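Local coordinates for protein polysaccharide deacetylase (Bacillus anthracis, PDB 2J13) that probably removes acetyl groups from the N-acetylated sugars of cell-wall peptidoglycan, as a zinc-bound family 4 carbohydrate esterase, at residues A[37-40]-A[41-44]. Numbering follows the deposited sequence.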
# COMPACT_ATOMS: atom_id res chain seq x y z
N TYR A 37 17.58 -5.50 4.99
CA TYR A 37 16.18 -5.30 4.60
C TYR A 37 15.87 -6.06 3.32
O TYR A 37 14.89 -6.80 3.25
CB TYR A 37 15.88 -3.82 4.43
CG TYR A 37 15.74 -3.01 5.70
CD1 TYR A 37 16.14 -3.49 6.95
CD2 TYR A 37 15.20 -1.72 5.64
CE1 TYR A 37 16.02 -2.71 8.10
CE2 TYR A 37 15.06 -0.95 6.78
CZ TYR A 37 15.47 -1.44 8.01
OH TYR A 37 15.33 -0.63 9.12
N THR A 38 16.70 -5.88 2.31
CA THR A 38 16.54 -6.61 1.05
C THR A 38 16.32 -8.11 1.25
O THR A 38 15.34 -8.66 0.74
CB THR A 38 17.77 -6.40 0.12
OG1 THR A 38 18.00 -5.00 -0.03
CG2 THR A 38 17.56 -7.04 -1.24
N ASP A 39 17.19 -8.78 2.00
CA ASP A 39 17.00 -10.22 2.17
C ASP A 39 15.85 -10.56 3.14
O ASP A 39 15.21 -11.59 2.96
CB ASP A 39 18.28 -10.97 2.54
CG ASP A 39 18.30 -12.40 1.97
OD1 ASP A 39 17.37 -12.78 1.19
OD2 ASP A 39 19.24 -13.17 2.29
N LEU A 40 15.60 -9.73 4.14
CA LEU A 40 14.40 -9.96 5.00
C LEU A 40 13.15 -9.97 4.13
O LEU A 40 12.29 -10.86 4.27
CB LEU A 40 14.26 -8.93 6.13
CG LEU A 40 15.04 -9.12 7.44
CD1 LEU A 40 15.02 -7.89 8.30
CD2 LEU A 40 14.49 -10.33 8.23
N LEU A 41 13.04 -9.00 3.22
CA LEU A 41 11.86 -8.93 2.34
C LEU A 41 11.82 -10.08 1.35
O LEU A 41 10.79 -10.72 1.14
CB LEU A 41 11.82 -7.58 1.59
CG LEU A 41 11.21 -6.37 2.29
CD1 LEU A 41 11.92 -6.00 3.57
CD2 LEU A 41 11.20 -5.18 1.30
N GLN A 42 12.94 -10.33 0.70
CA GLN A 42 13.06 -11.40 -0.27
C GLN A 42 12.58 -12.78 0.27
O GLN A 42 11.81 -13.47 -0.39
CB GLN A 42 14.52 -11.47 -0.73
CG GLN A 42 14.84 -12.54 -1.74
CD GLN A 42 16.35 -12.67 -1.99
OE1 GLN A 42 17.14 -11.81 -1.57
NE2 GLN A 42 16.75 -13.75 -2.66
N LYS A 43 13.03 -13.15 1.46
CA LYS A 43 12.70 -14.47 2.03
C LYS A 43 11.30 -14.53 2.67
O LYS A 43 10.80 -15.63 2.97
CB LYS A 43 13.71 -14.88 3.11
CG LYS A 43 15.20 -14.71 2.79
CD LYS A 43 16.02 -15.21 3.98
CE LYS A 43 17.15 -14.27 4.40
NZ LYS A 43 16.71 -12.97 5.00
N ASN A 44 10.68 -13.38 2.88
CA ASN A 44 9.42 -13.32 3.63
C ASN A 44 8.32 -12.55 2.90
O ASN A 44 7.57 -11.82 3.54
CB ASN A 44 9.67 -12.69 4.99
CG ASN A 44 10.67 -13.47 5.82
OD1 ASN A 44 10.34 -14.52 6.37
ND2 ASN A 44 11.89 -12.94 5.95
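D39 and K43 face each other one turn apart near the C-terminal end of helix 35-43. Three successive i to i+4 backbone bonds carry the helix through its last turns: L41 N to Y37 O (2.9 Å), Q42 N to T38 O and K43 N to D39 O. The carbonyl of D39 has a second donor, since K43 NZ makes a weak bond to D39 O at 2.9 Å. The lysine chain gets there by bending at chi3 (-134°) and chi4 (68°), which folds it back across the aspartate at about a right angle. The ammonium lies nearer the carbonyl than the carboxylate, D39 OD2 to K43 NZ being a long salt bridge of 3.7 Å.

Where the helix stops, the side-chain amide of N44 turns back to the last turn: N44 ND2 donates to L40 O at 2.7 Å, in the carbonyl plane on a lone pair. Asparagine suits this place because its amide is short. Both leucines are buried, as their branched apolar side chains suit: L40 rests on L163 of helix 160-168 and L41 on W20, Y48 and F175. Lysine and asparagine thus bring N-H donors to the carbonyl-rich helix end, and the lysine's positive charge would probably also interact favourably with the helix dipole.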